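Local coordinates for protein exotoxin A (Pseudomonas aeruginosa, PDB 1IKP) that acts as a secreted NAD-dependent ADP-ribosyltransferase toxin of three domains, understood to modify eukaryotic elongation factor 2 and so block protein synthesis in the host cell, at residues E119-A122 / G123-S127; L198-Q201 / L202-V205; K185-S188 / E189-S192. The protein carries 2 engineered substitutions. All coordinates share one frame; numbering follows the deposited sequence.

Contact 1: residues E119-A122 / G123-S127; sequences ELNA and GNQLS
The amide planes of Asn121 and Gln125 are turned 36° against each other, and the two groups meet at their edges. Asn121 ND2 donates to Gln125 OE1 at 3.0 Å. The bond lies close to both amide planes and uses a lone pair of OE1. As an acceptor, Asn121 is approached from above its amide plane: Gln125 N reaches Asn121 OD1 at 2.9 Å, not on a lone pair. Asn121 therefore holds the backbone and the side-chain end of Gln125 together. Its chi1 of 61° places CG between the backbone N and the carbonyl carbon, which lets the amide reach across the turn.

This turn links strands 112-120 and 126-136. It is type I from Asn121 to Asn124, closed by Asn124 N to Asn121 O at 2.8 Å. Asn121 N bonds to Gln125 O at 3.0 Å, and Asn124 has left-handed backbone angles; together these make a G1 bulge. Leu120 and Leu126 then form a non-hydrogen-bonded antiparallel pair, with Leu120 CD2 4.4 Å from Leu126 CG. Beyond them, Ser127 N bonds to Glu119 O at 2.9 Å. The Glu119 carboxylate points elsewhere, to Tyr89, Gln92 and Arg91. The hairpin end is thus fixed mainly by neutral amides. Paired twice with Gln125, the Asn121 side chain has little freedom to rotate.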
loop_
_atom_site.group_PDB
_atom_site.type_symbol
_atom_site.label_atom_id
_atom_site.label_comp_id
_atom_site.label_asym_id
_atom_site.label_seq_id
_atom_site.Cartn_x
_atom_site.Cartn_y
_atom_site.Cartn_z
ATOM N N GLU A 119 20.120 -10.441 -4.632
ATOM C CA GLU A 119 21.097 -11.515 -4.480
ATOM C C GLU A 119 21.346 -12.069 -5.885
ATOM O O GLU A 119 20.424 -12.197 -6.677
ATOM C CB GLU A 119 20.554 -12.555 -3.532
ATOM C CG GLU A 119 20.255 -11.920 -2.178
ATOM C CD GLU A 119 20.114 -12.928 -1.073
ATOM O OE1 GLU A 119 19.001 -13.074 -0.531
ATOM O OE2 GLU A 119 21.128 -13.579 -0.762
ATOM N N LEU A 120 22.601 -12.381 -6.194
ATOM C CA LEU A 120 22.964 -12.860 -7.527
ATOM C C LEU A 120 23.535 -14.268 -7.483
ATOM O O LEU A 120 24.278 -14.609 -6.558
ATOM C CB LEU A 120 24.004 -11.909 -8.116
ATOM C CG LEU A 120 23.672 -10.408 -8.032
ATOM C CD1 LEU A 120 24.912 -9.578 -8.322
ATOM C CD2 LEU A 120 22.548 -10.066 -9.011
ATOM N N ASN A 121 23.187 -15.088 -8.477
ATOM C CA ASN A 121 23.717 -16.448 -8.529
ATOM C C ASN A 121 25.063 -16.438 -9.244
ATOM O O ASN A 121 25.559 -15.383 -9.630
ATOM C CB ASN A 121 22.743 -17.418 -9.229
ATOM C CG ASN A 121 22.444 -17.037 -10.674
ATOM O OD1 ASN A 121 23.233 -16.369 -11.341
ATOM N ND2 ASN A 121 21.292 -17.487 -11.170
ATOM N N ALA A 122 25.660 -17.614 -9.415
ATOM C CA ALA A 122 26.959 -17.712 -10.082
ATOM C C ALA A 122 26.939 -17.093 -11.476
ATOM O O ALA A 122 27.891 -16.422 -11.882
ATOM C CB ALA A 122 27.386 -19.165 -10.168
ATOM N N GLY A 123 25.849 -17.323 -12.203
ATOM C CA GLY A 123 25.717 -16.780 -13.543
ATOM C C GLY A 123 25.533 -15.276 -13.559
ATOM O O GLY A 123 25.324 -14.676 -14.617
ATOM N N ASN A 124 25.603 -14.666 -12.379
ATOM C CA ASN A 124 25.452 -13.225 -12.234
ATOM C C ASN A 124 24.019 -12.795 -12.538
ATOM O O ASN A 124 23.760 -11.644 -12.885
ATOM C CB ASN A 124 26.423 -12.496 -13.167
ATOM C CG ASN A 124 26.578 -11.030 -12.817
ATOM O OD1 ASN A 124 27.151 -10.256 -13.585
ATOM N ND2 ASN A 124 26.077 -10.643 -11.649
ATOM N N GLN A 125 23.089 -13.727 -12.401
ATOM C CA GLN A 125 21.686 -13.431 -12.654
ATOM C C GLN A 125 21.004 -13.062 -11.343
ATOM O O GLN A 125 21.374 -13.556 -10.284
ATOM C CB GLN A 125 20.983 -14.648 -13.242
ATOM C CG GLN A 125 21.717 -15.290 -14.400
ATOM C CD GLN A 125 21.023 -16.539 -14.873
ATOM O OE1 GLN A 125 20.696 -17.424 -14.077
ATOM N NE2 GLN A 125 20.795 -16.626 -16.182
ATOM N N LEU A 126 19.990 -12.210 -11.425
ATOM C CA LEU A 126 19.259 -11.785 -10.230
ATOM C C LEU A 126 18.418 -12.972 -9.765
ATOM O O LEU A 126 17.510 -13.406 -10.485
ATOM C CB LEU A 126 18.356 -10.606 -10.587
ATOM C CG LEU A 126 18.177 -9.505 -9.532
ATOM C CD1 LEU A 126 17.399 -8.357 -10.143
ATOM C CD2 LEU A 126 17.483 -10.054 -8.314
ATOM N N SER A 127 18.718 -13.512 -8.585
ATOM C CA SER A 127 17.989 -14.664 -8.058
ATOM C C SER A 127 16.928 -14.310 -7.017
ATOM O O SER A 127 15.882 -14.943 -6.966
ATOM C CB SER A 127 18.957 -15.674 -7.440
ATOM O OG SER A 127 19.560 -15.157 -6.263
#

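Contact 2: residues L198-Q201 / L202-V205; sequences LLDQ and LDGV. Engineered in segment 198-201: Gln201 (natural residue Pro).
Leu202 turns back on Leu199. Its backbone N donates to Leu199 O at 2.9 Å, and its CD1 meets Leu199 CD1 at 4.3 Å. The other methyl, CD2, lies 3.4 Å from the carbonyl O of Gln201, an engineered residue that replaces proline. Leu199 and Leu202 both pack on Phe116 of strand 112-120. Asp203 repeats the backbone step: its N bonds to Asp200 O at 3.2 Å. Asp203 CG stands anti to its own carbonyl carbon (chi1 -69°), and this brings OD2 to 2.8 Å from Asp200 O. Both are acceptors, so this approach is not a hydrogen bond. Lys234 NZ bonds to Asp200 O and makes a long, weak ion pair with Asp203 OD2, which probably offsets the closeness of the two oxygens. The two bonds one residue apart make a short 3-10 turn, soon after the Cys197-Cys214 disulfide. A type II turn from Leu202 to Val205 follows directly. Gly204 is its third residue, with the positive phi that this turn type needs, and is also the N-cap of helix 205-210. Val205 begins that helix; its N bonds to Leu202 O at 3.2 Å, and its side chain packs on Met129 of strand 126-136.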
loop_
_atom_site.group_PDB
_atom_site.type_symbol
_atom_site.label_atom_id
_atom_site.label_comp_id
_atom_site.label_asym_id
_atom_site.label_seq_id
_atom_site.Cartn_x
_atom_site.Cartn_y
_atom_site.Cartn_z
ATOM N N LEU A 198 10.488 2.753 -12.757
ATOM C CA LEU A 198 11.275 3.949 -13.051
ATOM C C LEU A 198 12.756 3.621 -13.280
ATOM O O LEU A 198 13.524 4.464 -13.764
ATOM C CB LEU A 198 11.202 4.938 -11.892
ATOM C CG LEU A 198 9.834 5.301 -11.337
ATOM C CD1 LEU A 198 10.000 6.350 -10.270
ATOM C CD2 LEU A 198 8.943 5.804 -12.444
ATOM N N LEU A 199 13.137 2.394 -12.959
ATOM C CA LEU A 199 14.538 1.990 -13.016
ATOM C C LEU A 199 14.864 1.115 -14.216
ATOM O O LEU A 199 14.493 -0.050 -14.268
ATOM C CB LEU A 199 14.889 1.264 -11.708
ATOM C CG LEU A 199 14.421 1.985 -10.418
ATOM C CD1 LEU A 199 14.706 1.100 -9.216
ATOM C CD2 LEU A 199 15.115 3.329 -10.299
ATOM N N ASP A 200 15.579 1.693 -15.172
ATOM C CA ASP A 200 15.943 0.970 -16.381
ATOM C C ASP A 200 16.734 -0.291 -16.067
ATOM O O ASP A 200 16.603 -1.305 -16.752
ATOM C CB ASP A 200 16.749 1.881 -17.308
ATOM C CG ASP A 200 15.939 3.066 -17.803
ATOM O OD1 ASP A 200 15.438 3.844 -16.961
ATOM O OD2 ASP A 200 15.800 3.215 -19.034
ATOM N N GLN A 201 17.549 -0.231 -15.022
ATOM C CA GLN A 201 18.362 -1.372 -14.636
ATOM C C GLN A 201 17.518 -2.577 -14.240
ATOM O O GLN A 201 18.022 -3.699 -14.179
ATOM C CB GLN A 201 19.297 -0.974 -13.489
ATOM C CG GLN A 201 20.377 0.017 -13.909
ATOM C CD GLN A 201 21.041 0.701 -12.732
ATOM O OE1 GLN A 201 21.479 0.048 -11.784
ATOM N NE2 GLN A 201 21.128 2.028 -12.791
ATOM N N LEU A 202 16.228 -2.351 -14.002
ATOM C CA LEU A 202 15.327 -3.425 -13.609
ATOM C C LEU A 202 14.127 -3.616 -14.542
ATOM O O LEU A 202 13.063 -4.093 -14.119
ATOM C CB LEU A 202 14.829 -3.179 -12.182
ATOM C CG LEU A 202 15.913 -3.232 -11.105
ATOM C CD1 LEU A 202 15.271 -3.122 -9.737
ATOM C CD2 LEU A 202 16.692 -4.537 -11.219
ATOM N N ASP A 203 14.295 -3.275 -15.814
ATOM C CA ASP A 203 13.196 -3.431 -16.768
ATOM C C ASP A 203 12.696 -4.868 -16.816
ATOM O O ASP A 203 13.493 -5.802 -16.861
ATOM C CB ASP A 203 13.628 -3.003 -18.172
ATOM C CG ASP A 203 13.844 -1.513 -18.282
ATOM O OD1 ASP A 203 12.989 -0.750 -17.781
ATOM O OD2 ASP A 203 14.862 -1.103 -18.878
ATOM N N GLY A 204 11.374 -5.033 -16.790
ATOM C CA GLY A 204 10.779 -6.359 -16.844
ATOM C C GLY A 204 10.461 -7.011 -15.509
ATOM O O GLY A 204 9.669 -7.957 -15.441
ATOM N N VAL A 205 11.058 -6.509 -14.436
ATOM C CA VAL A 205 10.813 -7.104 -13.133
ATOM C C VAL A 205 9.379 -6.882 -12.650
ATOM O O VAL A 205 8.727 -7.813 -12.166
ATOM C CB VAL A 205 11.800 -6.553 -12.066
ATOM C CG1 VAL A 205 11.454 -7.127 -10.685
ATOM C CG2 VAL A 205 13.233 -6.939 -12.441
#

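Contact 3: residues K185-S188 / E189-S192; sequences KRWS and EWAS
Arg186 runs straight from CB to NE, with CG opposite the backbone N (chi1 177°), while Glu189 bends at chi2 (88°). The straight chain and the bent one cross at about a right angle, which brings Arg186 NE to 2.9 Å from Glu189 OE2. This hydrogen-bonded salt bridge is not coplanar. NE comes to the syn side of OE2 but out of the carboxylate plane, and the two flat groups stand almost perpendicular. A water lies at the guanidinium edge. It accepts from Arg186 NH2 at 3.2 Å and appears to donate to Glu189 OE2, though that distance is doubtfully short. Ser188 CB lies on one side of the guanidinium, 4.0 Å above the plane and offset toward its rim, and Ser188 OG gives a weak bond to Glu189 OE1.

The two tryptophans point the same way from the backbone. The edge of Trp187 faces the ring of Trp190 in an offset edge-to-face pair, with planes at 81° and the six- and five-membered ring centroids 5.8 Å apart. Trp187 CE3 also touches Trp190 CB at 3.9 Å. Trp190 NE1 bonds to Asn112 OD1. In the backbone, Ala191 N donates to Ser188 O at 3.3 Å. This i to i+3 bond belongs to a short, weakly bonded helical turn, helix 188-191, whose Trp190, with Trp187 just before it, packs against strands 40-49 and 97-106 of the binding domain.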
loop_
_atom_site.group_PDB
_atom_site.type_symbol
_atom_site.label_atom_id
_atom_site.label_comp_id
_atom_site.label_asym_id
_atom_site.label_seq_id
_atom_site.Cartn_x
_atom_site.Cartn_y
_atom_site.Cartn_z
ATOM N N LYS A 185 4.040 17.644 -10.680
ATOM C CA LYS A 185 4.930 16.649 -10.091
ATOM C C LYS A 185 4.148 15.420 -9.644
ATOM O O LYS A 185 3.186 15.527 -8.885
ATOM C CB LYS A 185 5.665 17.244 -8.890
ATOM C CG LYS A 185 6.539 18.443 -9.219
ATOM C CD LYS A 185 7.631 18.079 -10.210
ATOM C CE LYS A 185 8.613 19.224 -10.387
ATOM N NZ LYS A 185 9.290 19.569 -9.105
ATOM N N ARG A 186 4.570 14.254 -10.115
ATOM C CA ARG A 186 3.912 12.999 -9.764
ATOM C C ARG A 186 4.888 12.082 -9.029
ATOM O O ARG A 186 5.951 11.751 -9.566
ATOM C CB ARG A 186 3.406 12.314 -11.042
ATOM C CG ARG A 186 2.757 10.948 -10.838
ATOM C CD ARG A 186 2.261 10.376 -12.168
ATOM N NE ARG A 186 1.715 9.024 -12.041
ATOM C CZ ARG A 186 0.591 8.716 -11.402
ATOM N NH1 ARG A 186 -0.129 9.666 -10.816
ATOM N NH2 ARG A 186 0.182 7.454 -11.349
ATOM N N TRP A 187 4.547 11.684 -7.801
ATOM C CA TRP A 187 5.419 10.785 -7.037
ATOM C C TRP A 187 4.713 9.535 -6.531
ATOM O O TRP A 187 5.166 8.894 -5.582
ATOM C CB TRP A 187 6.065 11.516 -5.850
ATOM C CG TRP A 187 7.100 12.516 -6.235
ATOM C CD1 TRP A 187 6.975 13.879 -6.226
ATOM C CD2 TRP A 187 8.444 12.245 -6.656
ATOM N NE1 TRP A 187 8.152 14.472 -6.605
ATOM C CE2 TRP A 187 9.073 13.493 -6.875
ATOM C CE3 TRP A 187 9.181 11.066 -6.866
ATOM C CZ2 TRP A 187 10.407 13.600 -7.295
ATOM C CZ3 TRP A 187 10.512 11.172 -7.282
ATOM C CH2 TRP A 187 11.109 12.429 -7.492
ATOM N N SER A 188 3.609 9.158 -7.158
ATOM C CA SER A 188 2.898 7.968 -6.708
ATOM C C SER A 188 3.670 6.660 -6.889
ATOM O O SER A 188 3.611 5.782 -6.031
ATOM C CB SER A 188 1.532 7.865 -7.402
ATOM O OG SER A 188 1.679 7.886 -8.806
ATOM N N GLU A 189 4.403 6.519 -7.990
ATOM C CA GLU A 189 5.144 5.292 -8.226
ATOM C C GLU A 189 6.219 5.053 -7.161
ATOM O O GLU A 189 6.468 3.917 -6.768
ATOM C CB GLU A 189 5.793 5.331 -9.621
ATOM C CG GLU A 189 4.795 5.413 -10.794
ATOM C CD GLU A 189 4.405 6.841 -11.177
ATOM O OE1 GLU A 189 4.751 7.806 -10.457
ATOM O OE2 GLU A 189 3.736 7.000 -12.225
ATOM N N TRP A 190 6.831 6.140 -6.707
ATOM C CA TRP A 190 7.895 6.105 -5.701
ATOM C C TRP A 190 7.478 5.340 -4.442
ATOM O O TRP A 190 8.267 4.613 -3.856
ATOM C CB TRP A 190 8.296 7.547 -5.357
ATOM C CG TRP A 190 9.309 7.699 -4.262
ATOM C CD1 TRP A 190 9.071 7.956 -2.929
ATOM C CD2 TRP A 190 10.734 7.623 -4.401
ATOM N NE1 TRP A 190 10.254 8.043 -2.248
ATOM C CE2 TRP A 190 11.293 7.843 -3.121
ATOM C CE3 TRP A 190 11.601 7.386 -5.488
ATOM C CZ2 TRP A 190 12.667 7.829 -2.897
ATOM C CZ3 TRP A 190 12.972 7.376 -5.261
ATOM C CH2 TRP A 190 13.491 7.595 -3.970
ATOM N N ALA A 191 6.218 5.468 -4.060
ATOM C CA ALA A 191 5.733 4.821 -2.850
ATOM C C ALA A 191 5.132 3.428 -3.073
ATOM O O ALA A 191 4.786 2.727 -2.118
ATOM C CB ALA A 191 4.712 5.740 -2.168
ATOM N N SER A 192 5.028 3.006 -4.328
ATOM C CA SER A 192 4.427 1.709 -4.619
ATOM C C SER A 192 5.380 0.772 -5.318
ATOM O O SER A 192 6.556 1.075 -5.478
ATOM C CB SER A 192 3.193 1.876 -5.516
ATOM O OG SER A 192 3.603 2.245 -6.828
HETATM O O HOH W 1 1.894 5.736 -13.416
#

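Overall arrangement
From the N terminus, contact 1 comes first and closes the hairpin between strands 112-120 and 126-136. Contact 3 follows, at the turn that enters helix 188-191 after strand 164-176. Contact 2 is last, in the loop leading to helix 205-210. Each is one continuous run of chain; the three lie in series, and none nests in or crosses another. In space contact 2 is the bridge. Its Leu202 CD2 packs on Leu126 CD1 of contact 1 at 4.0 Å, and its Leu198 CD2 lies 4.3 Å from Glu189 CB of contact 3. Contacts 1 and 3 do not touch; their centres are about 29 Å apart. Together they join the hairpin to the 185-205 connection.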